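Local coordinates for uncharacterized protein from DUF35 family (Sulfolobus solfataricus, PDB 3IRB) that is of unknown function but binds zinc and may bind acyl-CoA with its paired zinc-ribbon and OB-fold domains, at residues I45-S51 and I71-I77; R55-P59 and I113-L117; Q101-A106 and L118-G123; M20-R24 and Q137-R141. All coordinates share one frame; numbering follows the deposited sequence.

In the fold
Helix 12-28 brings M20-R24 into place early in the chain, and contact 4 is completed only when Q137-R141 arrives near the C terminus; the other three contacts nest inside the loop it closes. Contact 1 pairs strand 46-49 with strand 69-76 at the zinc ribbon. Between its two halves comes R55-P59, whose partner I113-L117 follows much later, so contacts 1 and 2 cross; contact 2 ties the ribbon to the OB-fold part. Q101-A106 precedes I113-L117, and contact 3 closes after it, so contacts 2 and 3 also cross, sharing strand 114-123. Contact 1 closes before contact 3 opens. Contact 4 packs the N-terminal helix against the OB-fold side.

Contact 1 (I45-S51 and I71-I77); sequences IIGSKCS and IENYVEI. With ZN (zinc ion), chain C.
I71 packs its two methyl-bearing branches against the S48-C50 run, next to the zinc ribbon's metal site. Its CG2 lies 3.4 Å from K49 O and also meets S48 CB, while CD1, carried on an extended outer branch (chi2 -179°), ends 4.1 Å from C50 CB. C50 SG in turn binds the zinc ion, whose other ligands are C53, C64 and C67. Cutting I71 back to alanine removes CG1, CG2 and CD1, which is likely to leave a gap beside S48 CB and C50 CB, next to a zinc ligand. F57 of strand 56-58 also touches I71, and S48 OG is hydrogen-bonded to R61 O.

The two strands run antiparallel, and farther from the metal G47 and V75 form a hydrogen-bonded pair: G47 N donates to V75 O at 2.9 Å, and V75 N returns a bond to G47 O. The same G47 O lies at the edge of the Y74 ring. On that ring's side of the sheet, the I46 and Y74 side chains cross at about a right angle, with I46 CG2 4.0 Å from Y74 CB. I77 CD1 comes 3.7 Å from G47 N, in space that a side chain on G47 would need. At the far end a water accepts from I45 N and donates to E76 OE2 and I77 O, while I77 N gives I45 O a nearly straight bond of 2.8 Å.

Contact 2 (R55-P59 and I113-L117); sequences RIFVP and IEGGL
The R55 guanidinium meets E114 at its edge, beside the short parallel pairing of strands 56-58 and 114-123 that links the zinc ribbon to the OB-fold part. In one of two modelled E114 conformers, R55 NE donates to E114 OE2 at 3.2 Å, nearly within the guanidinium plane, in a salt bridge. The two planes stand 84° apart; NE comes from above the carboxylate plane, and the N-H...O angle is only 136°. The F57 ring lies alongside E114 on the same side of the sheet, its CD1 3.9 Å from E114 CB. H66 touches both R55 and E114; R55 itself lies close to C53, a zinc ligand.

E114 N donates to I56 O, and V58 N to E114 O; a weaker bond from G116 N to V58 O follows. G115 adopts a positive phi, and a CB there would collide with V58 O. I113 sends its branches to two residues: CG1 lies beside I56 CG2, and, in the conformers described, CG2 reaches V58 CG1 at 3.6 Å. V58 CG1 sits between its own backbone N and carbonyl carbon (chi1 69°), which turns it to the opposite strand. The P59 ring and L117 slide past each other, with P59 CG 3.9 Å from L117 CD2.

Contact 3 (Q101-A106 and L118-G123); sequences QPVYIA and LCYAEG
Y104 runs along A121 toward G123 in the antiparallel hairpin of the OB-fold part, between strands 98-109 and 114-123. Its CB sits 3.9 Å from A121 CB and closer still to A121 O. With CG anti to the carbonyl carbon (chi1 -63°), the ring carries CD1 to within 3.3 Å of A121 O, which lies at the ring edge. Further out, CE1 passes 3.7 Å from G123 O. At the tip, OH is hydrogen-bonded to a water that donates to G123 O, so the phenol reaches this carbonyl through one bridging molecule. A leucine here lacks the ring and hydroxyl, and would probably leave the bridging water with one mate fewer and the G123 carbonyl less held.

Y87 and I89 of strand 83-92 also touch Y104. On the other face of the sheet, I105 and Y120 lie side by side, pointing the same way; I105 CD1 comes 3.7 Å from Y120 CD1, and V103 CG1 approaches the same ring carbon. M20 of helix 12-28 rests on Y120. Backbone bonds pair Y104 with A121 in both directions, and A106 with C119 likewise. The straightest is A106 N to C119 O, 2.9 Å long with an angle of 178° at the hydrogen.

Contact 4 (M20-R24 and Q137-R141); sequences MEAER and QWPLR. With SO4 (sulfate ion), chain E.
One helical carbonyl, M20 O, takes two donors from opposite faces of its plane: R24 N, within the helix, and W138 NE1, from the loop before strand 141-144. The indole bond is short, 2.8 Å from NE1 to M20 O, and straight, at 168°. The oxygen lies nearly in the indole plane, while NE1 stands well above the carbonyl plane, on the side away from R24 N. The indole thus bonds to the helix while the R24 N to M20 O bond is kept.

R24 covers one indole face. Its CB sits 3.8 Å from the centroid of the five-membered ring in a CH-pi contact, and the two side chains slide past each other in opposite directions. Chi1 of 163° swings R24 CG away from the backbone N, and the extended chain carries the guanidinium to E21, which it meets in a long, weak salt bridge. At the ring edge lies E21 OE2, 3.8 Å from W138 CD1. A water donates to W138 O and bonds weakly with R24 NH1.

P139, after a cis peptide bond, packs against the selenomethionine at position 20. M20 CE touches P139 CB at 3.5 Å, and the two side chains cross at about a right angle; Y120 lies against both. Where strand 141-144 begins, R141 NE and NH2 grip two oxygens of a sulfate, probably from the crystallisation liquor, to which S135 OG also bonds. The chemistry implies a mixed joint, apolar at M20 and P139 and polar round the indole, whose buried N-H is satisfied by a backbone oxygen and, with R24 over one face, probably helps fix how the ring is turned.

Contact 1 (I45-S51 and I71-I77)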
loop_
_atom_site.group_PDB
_atom_site.type_symbol
_atom_site.label_atom_id
_atom_site.label_comp_id
_atom_site.label_asym_id
_atom_site.label_seq_id
_atom_site.Cartn_x
_atom_site.Cartn_y
_atom_site.Cartn_z
ATOM N N ILE A 45 5.297 4.235 -7.680
ATOM C CA ILE A 45 5.076 4.369 -6.246
ATOM C C ILE A 45 5.951 5.542 -5.809
ATOM O O ILE A 45 7.203 5.459 -5.861
ATOM C CB ILE A 45 5.510 3.104 -5.489
ATOM C CG1 ILE A 45 4.713 1.879 -5.986
ATOM C CG2 ILE A 45 5.373 3.319 -4.016
ATOM C CD1 ILE A 45 3.220 2.030 -5.862
ATOM N N ILE A 46 5.297 6.611 -5.358
ATOM C CA ILE A 46 5.981 7.863 -5.001
ATOM C C ILE A 46 5.965 8.076 -3.500
ATOM O O ILE A 46 4.915 8.059 -2.840
ATOM C CB ILE A 46 5.342 9.092 -5.650
ATOM C CG1 ILE A 46 5.326 8.973 -7.171
ATOM C CG2 ILE A 46 6.079 10.360 -5.192
ATOM C CD1 ILE A 46 6.697 8.916 -7.794
ATOM N N GLY A 47 7.149 8.243 -2.939
ATOM C CA GLY A 47 7.282 8.516 -1.525
ATOM C C GLY A 47 7.819 9.914 -1.363
ATOM O O GLY A 47 8.071 10.611 -2.359
ATOM N N SER A 48 7.946 10.339 -0.111
ATOM C CA SER A 48 8.598 11.610 0.171
ATOM C C SER A 48 9.740 11.385 1.144
ATOM O O SER A 48 9.727 10.421 1.938
ATOM C CB SER A 48 7.588 12.602 0.707
ATOM O OG SER A 48 7.112 12.180 1.940
ATOM N N LYS A 49 10.716 12.289 1.110
ATOM C CA LYS A 49 11.920 12.110 1.902
ATOM C C LYS A 49 12.182 13.335 2.727
ATOM O O LYS A 49 12.413 14.414 2.178
ATOM C CB LYS A 49 13.123 11.794 1.016
ATOM C CG LYS A 49 14.423 11.629 1.784
ATOM C CD LYS A 49 15.632 11.358 0.863
ATOM C CE LYS A 49 16.832 10.890 1.684
ATOM N NZ LYS A 49 18.003 10.563 0.839
ATOM N N CYS A 50 12.151 13.172 4.045
ATOM C CA CYS A 50 12.469 14.263 4.956
ATOM C C CYS A 50 13.942 14.626 4.835
ATOM O O CYS A 50 14.828 13.777 4.919
ATOM C CB CYS A 50 12.146 13.902 6.409
ATOM S SG CYS A 50 12.566 15.133 7.599
ATOM N N SER A 51 14.206 15.899 4.627
ATOM C CA SER A 51 15.567 16.357 4.434
ATOM C C SER A 51 16.319 16.403 5.750
ATOM O O SER A 51 17.545 16.442 5.763
ATOM C CB SER A 51 15.589 17.728 3.768
ATOM O OG SER A 51 14.991 17.660 2.488
ATOM N N ILE A 71 7.972 18.318 4.630
ATOM C CA ILE A 71 8.719 17.536 3.646
ATOM C C ILE A 71 8.389 18.056 2.244
ATOM O O ILE A 71 7.221 18.126 1.868
ATOM C CB ILE A 71 8.322 16.045 3.709
ATOM C CG1 ILE A 71 8.544 15.486 5.129
ATOM C CG2 ILE A 71 9.097 15.193 2.629
ATOM C CD1 ILE A 71 8.183 13.985 5.285
ATOM N N GLU A 72 9.418 18.356 1.468
ATOM C CA GLU A 72 9.275 18.908 0.114
ATOM C C GLU A 72 9.765 18.001 -1.015
ATOM O O GLU A 72 9.415 18.218 -2.179
ATOM C CB GLU A 72 10.084 20.203 0.013
ATOM C CG GLU A 72 9.935 21.148 1.197
ATOM C CD GLU A 72 8.798 22.128 1.031
ATOM O OE1 GLU A 72 7.925 21.910 0.164
ATOM O OE2 GLU A 72 8.789 23.122 1.781
ATOM N N ASN A 73 10.594 17.011 -0.700
ATOM C CA ASN A 73 11.235 16.219 -1.741
ATOM C C ASN A 73 10.518 14.888 -1.985
ATOM O O ASN A 73 10.258 14.147 -1.048
ATOM C CB ASN A 73 12.695 16.028 -1.377
ATOM C CG ASN A 73 13.412 17.372 -1.195
ATOM O OD1 ASN A 73 14.042 17.626 -0.166
ATOM N ND2 ASN A 73 13.283 18.251 -2.196
ATOM N N TYR A 74 10.190 14.602 -3.236
ATOM C CA TYR A 74 9.511 13.369 -3.566
ATOM C C TYR A 74 10.485 12.462 -4.277
ATOM O O TYR A 74 11.344 12.928 -5.003
ATOM C CB TYR A 74 8.288 13.638 -4.431
ATOM C CG TYR A 74 7.342 14.572 -3.744
ATOM C CD1 TYR A 74 6.507 14.121 -2.737
ATOM C CD2 TYR A 74 7.297 15.923 -4.085
ATOM C CE1 TYR A 74 5.655 14.987 -2.080
ATOM C CE2 TYR A 74 6.439 16.792 -3.441
ATOM C CZ TYR A 74 5.617 16.321 -2.440
ATOM O OH TYR A 74 4.750 17.179 -1.802
ATOM N N VAL A 75 10.341 11.163 -4.050
ATOM C CA VAL A 75 11.261 10.171 -4.609
ATOM C C VAL A 75 10.483 8.980 -5.148
ATOM O O VAL A 75 9.467 8.595 -4.579
ATOM C CB VAL A 75 12.312 9.692 -3.576
ATOM C CG1 VAL A 75 13.158 10.867 -3.073
ATOM C CG2 VAL A 75 11.658 9.027 -2.435
ATOM N N GLU A 76 10.954 8.421 -6.266
ATOM C CA GLU A 76 10.339 7.231 -6.821
ATOM C C GLU A 76 10.900 6.014 -6.086
ATOM O O GLU A 76 12.113 5.814 -6.038
ATOM C CB GLU A 76 10.594 7.103 -8.334
ATOM C CG GLU A 76 9.831 5.890 -8.916
ATOM C CD GLU A 76 9.974 5.686 -10.418
ATOM O OE1 GLU A 76 10.580 6.541 -11.109
ATOM O OE2 GLU A 76 9.445 4.644 -10.888
ATOM N N ILE A 77 10.006 5.198 -5.548
ATOM C CA ILE A 77 10.379 4.003 -4.829
ATOM C C ILE A 77 10.587 2.862 -5.834
ATOM O O ILE A 77 9.885 2.769 -6.821
ATOM C CB ILE A 77 9.312 3.762 -3.749
ATOM C CG1 ILE A 77 9.547 4.817 -2.650
ATOM C CG2 ILE A 77 9.380 2.367 -3.121
ATOM C CD1 ILE A 77 8.451 4.943 -1.765
HETATM ZN ZN ZN C . 12.382 13.894 9.587
HETATM O O HOH W 1 7.979 3.414 -8.599
HETATM O O HOH W 2 12.074 17.134 1.964
#

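Contact 2 (R55-P59 and I113-L117)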
loop_
_atom_site.group_PDB
_atom_site.type_symbol
_atom_site.label_atom_id
_atom_site.label_comp_id
_atom_site.label_asym_id
_atom_site.label_seq_id
_atom_site.Cartn_x
_atom_site.Cartn_y
_atom_site.Cartn_z
ATOM N N ARG A 55 14.410 10.026 6.415
ATOM C CA ARG A 55 13.368 8.991 6.294
ATOM C C ARG A 55 12.574 9.167 5.001
ATOM O O ARG A 55 12.206 10.301 4.646
ATOM C CB ARG A 55 12.417 9.079 7.479
ATOM C CG ARG A 55 13.030 8.626 8.805
ATOM C CD ARG A 55 11.985 8.715 9.904
ATOM N NE ARG A 55 12.461 8.163 11.165
ATOM C CZ ARG A 55 13.224 8.809 12.040
ATOM N NH1 ARG A 55 13.637 10.055 11.808
ATOM N NH2 ARG A 55 13.596 8.184 13.155
ATOM N N ILE A 56 12.279 8.044 4.332
ATOM C CA ILE A 56 11.440 8.029 3.159
ATOM C C ILE A 56 10.107 7.392 3.545
ATOM O O ILE A 56 10.111 6.352 4.155
ATOM C CB ILE A 56 12.104 7.244 2.015
ATOM C CG1 ILE A 56 13.412 7.922 1.580
ATOM C CG2 ILE A 56 11.181 7.179 0.830
ATOM C CD1 ILE A 56 14.249 7.083 0.576
ATOM N N PHE A 57 8.994 8.072 3.234
ATOM C CA PHE A 57 7.669 7.641 3.646
ATOM C C PHE A 57 6.876 7.224 2.432
ATOM O O PHE A 57 6.905 7.898 1.403
ATOM C CB PHE A 57 6.881 8.754 4.336
ATOM C CG PHE A 57 7.544 9.292 5.566
ATOM C CD1 PHE A 57 7.320 8.693 6.801
ATOM C CD2 PHE A 57 8.429 10.358 5.477
ATOM C CE1 PHE A 57 7.914 9.157 7.941
ATOM C CE2 PHE A 57 9.042 10.835 6.624
ATOM C CZ PHE A 57 8.783 10.236 7.869
ATOM N N VAL A 58 6.125 6.139 2.573
ATOM C CA VAL A 58 5.163 5.738 1.553
ATOM C C VAL A 58 3.836 5.436 2.274
ATOM O O VAL A 58 3.849 4.822 3.333
ATOM C CB VAL A 58 5.674 4.525 0.739
ATOM C CG1 VAL A 58 5.711 3.228 1.590
ATOM C CG2 VAL A 58 4.856 4.365 -0.556
ATOM N N PRO A 59 2.697 5.941 1.745
ATOM C CA PRO A 59 2.562 6.920 0.660
ATOM C C PRO A 59 3.245 8.236 1.042
ATOM O O PRO A 59 3.532 8.474 2.227
ATOM C CB PRO A 59 1.047 7.125 0.525
ATOM C CG PRO A 59 0.455 5.836 1.104
ATOM C CD PRO A 59 1.392 5.444 2.210
ATOM N N ILE A 113 12.185 1.867 3.854
ATOM C CA ILE A 113 11.161 2.879 3.655
ATOM C C ILE A 113 10.116 2.746 4.749
ATOM O O ILE A 113 9.646 1.633 5.040
ATOM C CB ILE A 113 10.546 2.746 2.258
ATOM C CG1 ILE A 113 11.580 3.214 1.234
ATOM C CG2 ILE A 113 9.259 3.582 2.135
ATOM C CD1 ILE A 113 11.484 2.517 -0.088
ATOM N N GLU A 114 9.760 3.877 5.363
ATOM C CA GLU A 114 8.728 3.898 6.396
ATOM C C GLU A 114 7.316 3.821 5.799
ATOM O O GLU A 114 7.052 4.335 4.714
ATOM C CB GLU A 114 8.860 5.131 7.302
ATOM C CG GLU A 114 10.195 5.169 8.060
ATOM C CD GLU A 114 10.068 5.490 9.556
ATOM O OE1 GLU A 114 8.953 5.784 10.054
ATOM O OE2 GLU A 114 11.110 5.444 10.244
ATOM N N GLY A 115 6.421 3.172 6.531
ATOM C CA GLY A 115 5.039 2.967 6.101
ATOM C C GLY A 115 4.989 1.770 5.180
ATOM O O GLY A 115 5.827 0.889 5.223
ATOM N N GLY A 116 4.015 1.773 4.304
ATOM C CA GLY A 116 3.723 0.617 3.488
ATOM C C GLY A 116 2.384 0.820 2.840
ATOM O O GLY A 116 1.784 1.871 2.994
ATOM N N LEU A 117 1.923 -0.197 2.122
ATOM C CA LEU A 117 0.709 -0.113 1.376
ATOM C C LEU A 117 -0.164 -1.293 1.773
ATOM O O LEU A 117 0.288 -2.442 1.689
ATOM C CB LEU A 117 1.041 -0.164 -0.115
ATOM C CG LEU A 117 1.810 1.052 -0.609
ATOM C CD1 LEU A 117 2.192 0.840 -2.065
ATOM C CD2 LEU A 117 1.024 2.309 -0.416
#

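Contact 3 (Q101-A106 and L118-G123)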
loop_
_atom_site.group_PDB
_atom_site.type_symbol
_atom_site.label_atom_id
_atom_site.label_comp_id
_atom_site.label_asym_id
_atom_site.label_seq_id
_atom_site.Cartn_x
_atom_site.Cartn_y
_atom_site.Cartn_z
ATOM N N GLN A 101 -9.273 -19.012 -5.401
ATOM C CA GLN A 101 -8.044 -18.396 -4.941
ATOM C C GLN A 101 -8.431 -17.541 -3.762
ATOM O O GLN A 101 -9.192 -16.594 -3.927
ATOM C CB GLN A 101 -7.446 -17.517 -6.036
ATOM C CG GLN A 101 -6.802 -18.317 -7.150
ATOM C CD GLN A 101 -6.956 -17.648 -8.496
ATOM O OE1 GLN A 101 -6.774 -16.431 -8.632
ATOM N NE2 GLN A 101 -7.306 -18.437 -9.503
ATOM N N PRO A 102 -7.946 -17.885 -2.570
ATOM C CA PRO A 102 -8.161 -17.016 -1.418
ATOM C C PRO A 102 -7.651 -15.615 -1.671
ATOM O O PRO A 102 -6.681 -15.407 -2.449
ATOM C CB PRO A 102 -7.310 -17.660 -0.319
ATOM C CG PRO A 102 -7.169 -19.062 -0.716
ATOM C CD PRO A 102 -7.196 -19.099 -2.215
ATOM N N VAL A 103 -8.296 -14.660 -1.010
ATOM C CA VAL A 103 -7.899 -13.265 -1.067
ATOM C C VAL A 103 -7.082 -12.963 0.172
ATOM O O VAL A 103 -7.451 -13.338 1.296
ATOM C CB VAL A 103 -9.121 -12.345 -1.117
ATOM C CG1 VAL A 103 -8.704 -10.877 -0.929
ATOM C CG2 VAL A 103 -9.877 -12.550 -2.431
ATOM N N TYR A 104 -5.954 -12.325 -0.027
ATOM C CA TYR A 104 -5.119 -11.945 1.098
ATOM C C TYR A 104 -5.206 -10.439 1.277
ATOM O O TYR A 104 -5.167 -9.706 0.302
ATOM C CB TYR A 104 -3.688 -12.358 0.842
ATOM C CG TYR A 104 -3.450 -13.831 0.703
ATOM C CD1 TYR A 104 -3.715 -14.484 -0.504
ATOM C CD2 TYR A 104 -2.926 -14.579 1.743
ATOM C CE1 TYR A 104 -3.493 -15.833 -0.652
ATOM C CE2 TYR A 104 -2.683 -15.940 1.585
ATOM C CZ TYR A 104 -2.992 -16.553 0.391
ATOM O OH TYR A 104 -2.761 -17.890 0.205
ATOM N N ILE A 105 -5.265 -9.968 2.521
ATOM C CA ILE A 105 -5.130 -8.556 2.802
ATOM C C ILE A 105 -3.707 -8.463 3.366
ATOM O O ILE A 105 -3.415 -9.103 4.385
ATOM C CB ILE A 105 -6.165 -8.061 3.842
ATOM C CG1 ILE A 105 -7.599 -8.461 3.458
ATOM C CG2 ILE A 105 -6.043 -6.553 4.026
ATOM C CD1 ILE A 105 -8.115 -7.958 2.064
ATOM N N ALA A 106 -2.835 -7.735 2.684
ATOM C CA ALA A 106 -1.406 -7.692 3.049
ATOM C C ALA A 106 -0.922 -6.291 3.309
ATOM O O ALA A 106 -1.386 -5.347 2.672
ATOM C CB ALA A 106 -0.542 -8.336 1.940
ATOM N N LEU A 118 -1.389 -1.003 2.212
ATOM C CA LEU A 118 -2.398 -2.039 2.463
ATOM C C LEU A 118 -2.994 -2.443 1.124
ATOM O O LEU A 118 -3.617 -1.618 0.459
ATOM C CB LEU A 118 -3.462 -1.505 3.420
ATOM C CG LEU A 118 -4.435 -2.478 4.067
ATOM C CD1 LEU A 118 -3.700 -3.558 4.875
ATOM C CD2 LEU A 118 -5.406 -1.675 4.940
ATOM N N CYS A 119 -2.785 -3.702 0.746
ATOM C CA CYS A 119 -3.069 -4.196 -0.578
ATOM C C CYS A 119 -3.825 -5.495 -0.530
ATOM O O CYS A 119 -3.793 -6.226 0.463
ATOM C CB CYS A 119 -1.745 -4.482 -1.330
ATOM S SG CYS A 119 -0.645 -3.101 -1.577
ATOM N N TYR A 120 -4.492 -5.795 -1.643
ATOM C CA TYR A 120 -4.913 -7.143 -1.951
ATOM C C TYR A 120 -3.755 -7.927 -2.547
ATOM O O TYR A 120 -3.025 -7.410 -3.400
ATOM C CB TYR A 120 -6.001 -7.109 -3.014
ATOM C CG TYR A 120 -7.279 -6.480 -2.571
ATOM C CD1 TYR A 120 -8.038 -7.050 -1.544
ATOM C CD2 TYR A 120 -7.754 -5.348 -3.203
ATOM C CE1 TYR A 120 -9.250 -6.479 -1.165
ATOM C CE2 TYR A 120 -8.943 -4.784 -2.845
ATOM C CZ TYR A 120 -9.688 -5.339 -1.831
ATOM O OH TYR A 120 -10.879 -4.746 -1.527
ATOM N N ALA A 121 -3.597 -9.173 -2.106
ATOM C CA ALA A 121 -2.533 -10.051 -2.610
ATOM C C ALA A 121 -3.154 -11.378 -3.008
ATOM O O ALA A 121 -4.117 -11.823 -2.384
ATOM C CB ALA A 121 -1.428 -10.255 -1.533
ATOM N N GLU A 122 -2.629 -11.984 -4.064
ATOM C CA GLU A 122 -3.042 -13.314 -4.469
ATOM C C GLU A 122 -1.802 -14.097 -4.905
ATOM O O GLU A 122 -0.770 -13.516 -5.206
ATOM C CB GLU A 122 -4.147 -13.284 -5.534
ATOM C CG GLU A 122 -5.499 -12.747 -4.961
ATOM C CD GLU A 122 -6.742 -13.050 -5.778
ATOM O OE1 GLU A 122 -6.733 -13.997 -6.602
ATOM O OE2 GLU A 122 -7.747 -12.309 -5.583
ATOM N N GLY A 123 -1.915 -15.424 -4.837
ATOM C CA GLY A 123 -0.860 -16.332 -5.174
ATOM C C GLY A 123 -0.349 -17.133 -3.971
ATOM O O GLY A 123 -1.071 -17.387 -3.004
HETATM O O HOH W 3 -4.652 -16.645 -3.847
HETATM O O HOH W 4 -3.029 -19.048 -2.270
#

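Contact 4 (M20-R24 and Q137-R141)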
loop_
_atom_site.group_PDB
_atom_site.type_symbol
_atom_site.label_atom_id
_atom_site.label_comp_id
_atom_site.label_asym_id
_atom_site.label_seq_id
_atom_site.Cartn_x
_atom_site.Cartn_y
_atom_site.Cartn_z
HETATM N N MSE A 20 -9.925 0.316 3.295
HETATM C CA MSE A 20 -8.959 0.758 2.288
HETATM C C MSE A 20 -9.435 2.030 1.589
HETATM O O MSE A 20 -8.638 2.914 1.283
HETATM C CB MSE A 20 -8.676 -0.359 1.277
HETATM C CG MSE A 20 -8.057 -1.601 1.958
HETATM SE SE MSE A 20 -8.403 -3.319 1.050
HETATM C CE MSE A 20 -6.554 -3.318 0.565
ATOM N N GLU A 21 -10.734 2.133 1.349
ATOM C CA GLU A 21 -11.281 3.360 0.774
ATOM C C GLU A 21 -11.175 4.560 1.738
ATOM O O GLU A 21 -10.871 5.666 1.313
ATOM C CB GLU A 21 -12.722 3.179 0.324
ATOM C CG GLU A 21 -12.851 2.508 -1.031
ATOM C CD GLU A 21 -12.146 3.275 -2.150
ATOM O OE1 GLU A 21 -12.574 4.403 -2.481
ATOM O OE2 GLU A 21 -11.162 2.744 -2.693
ATOM N N ALA A 22 -11.483 4.354 3.014
ATOM C CA ALA A 22 -11.349 5.428 4.001
ATOM C C ALA A 22 -9.928 5.984 3.964
ATOM O O ALA A 22 -9.696 7.203 3.976
ATOM C CB ALA A 22 -11.701 4.911 5.409
ATOM N N GLU A 23 -8.958 5.080 3.890
ATOM C CA GLU A 23 -7.562 5.469 3.870
ATOM C C GLU A 23 -7.136 6.232 2.627
ATOM O O GLU A 23 -6.305 7.148 2.718
ATOM C CB GLU A 23 -6.677 4.250 4.124
ATOM C CG GLU A 23 -6.886 3.798 5.605
ATOM C CD GLU A 23 -6.099 2.570 6.008
ATOM O OE1 GLU A 23 -5.260 2.066 5.212
ATOM O OE2 GLU A 23 -6.342 2.141 7.159
ATOM N N ARG A 24 -7.684 5.867 1.477
ATOM C CA ARG A 24 -7.405 6.607 0.264
ATOM C C ARG A 24 -7.608 8.111 0.481
ATOM O O ARG A 24 -6.750 8.919 0.149
ATOM C CB ARG A 24 -8.313 6.118 -0.866
ATOM C CG ARG A 24 -8.396 7.037 -2.007
ATOM C CD ARG A 24 -9.371 6.533 -3.001
ATOM N NE ARG A 24 -9.520 7.474 -4.096
ATOM C CZ ARG A 24 -10.409 7.340 -5.073
ATOM N NH1 ARG A 24 -11.238 6.296 -5.088
ATOM N NH2 ARG A 24 -10.466 8.254 -6.040
ATOM N N GLN A 137 -4.367 0.983 -9.441
ATOM C CA GLN A 137 -5.596 1.610 -8.957
ATOM C C GLN A 137 -5.715 1.267 -7.482
ATOM O O GLN A 137 -5.318 0.190 -7.064
ATOM C CB GLN A 137 -6.789 1.091 -9.727
ATOM C CG GLN A 137 -8.124 1.691 -9.329
ATOM C CD GLN A 137 -9.295 1.115 -10.141
ATOM O OE1 GLN A 137 -9.124 0.630 -11.268
ATOM N NE2 GLN A 137 -10.490 1.161 -9.554
ATOM N N TRP A 138 -6.234 2.183 -6.680
ATOM C CA TRP A 138 -6.358 1.953 -5.247
ATOM C C TRP A 138 -7.642 1.192 -4.922
ATOM O O TRP A 138 -8.688 1.490 -5.497
ATOM C CB TRP A 138 -6.367 3.297 -4.525
ATOM C CG TRP A 138 -6.327 3.182 -3.085
ATOM C CD1 TRP A 138 -7.374 2.981 -2.250
ATOM C CD2 TRP A 138 -5.172 3.240 -2.278
ATOM N NE1 TRP A 138 -6.938 2.919 -0.971
ATOM C CE2 TRP A 138 -5.579 3.061 -0.959
ATOM C CE3 TRP A 138 -3.806 3.376 -2.551
ATOM C CZ2 TRP A 138 -4.678 3.049 0.103
ATOM C CZ3 TRP A 138 -2.928 3.379 -1.520
ATOM C CH2 TRP A 138 -3.356 3.191 -0.200
ATOM N N PRO A 139 -7.584 0.205 -4.009
ATOM C CA PRO A 139 -6.443 -0.358 -3.331
ATOM C C PRO A 139 -5.649 -1.205 -4.291
ATOM O O PRO A 139 -6.227 -1.871 -5.145
ATOM C CB PRO A 139 -7.061 -1.280 -2.259
ATOM C CG PRO A 139 -8.438 -1.105 -2.308
ATOM C CD PRO A 139 -8.842 -0.397 -3.529
ATOM N N LEU A 140 -4.337 -1.157 -4.166
ATOM C CA LEU A 140 -3.464 -1.897 -5.062
ATOM C C LEU A 140 -3.660 -3.421 -4.967
ATOM O O LEU A 140 -4.066 -3.962 -3.925
ATOM C CB LEU A 140 -2.004 -1.554 -4.827
ATOM C CG LEU A 140 -1.513 -0.239 -5.488
ATOM C CD1 LEU A 140 -2.166 0.936 -4.852
ATOM C CD2 LEU A 140 0.019 -0.067 -5.437
ATOM N N ARG A 141 -3.371 -4.084 -6.075
ATOM C CA ARG A 141 -3.358 -5.531 -6.165
ATOM C C ARG A 141 -1.958 -5.995 -6.510
ATOM O O ARG A 141 -1.337 -5.512 -7.480
ATOM C CB ARG A 141 -4.281 -6.062 -7.274
ATOM C CG ARG A 141 -5.774 -5.796 -7.118
ATOM C CD ARG A 141 -6.581 -6.687 -8.113
ATOM N NE ARG A 141 -6.395 -6.280 -9.509
ATOM C CZ ARG A 141 -5.733 -6.964 -10.441
ATOM N NH1 ARG A 141 -5.159 -8.120 -10.167
ATOM N NH2 ARG A 141 -5.624 -6.470 -11.658
HETATM S S SO4 E . -7.554 -3.451 -12.121
HETATM O O1 SO4 E . -6.818 -4.426 -12.899
HETATM O O2 SO4 E . -8.864 -3.200 -12.709
HETATM O O3 SO4 E . -6.827 -2.183 -12.126
HETATM O O4 SO4 E . -7.719 -3.902 -10.728
HETATM O O HOH W 5 -10.268 3.651 -4.764
#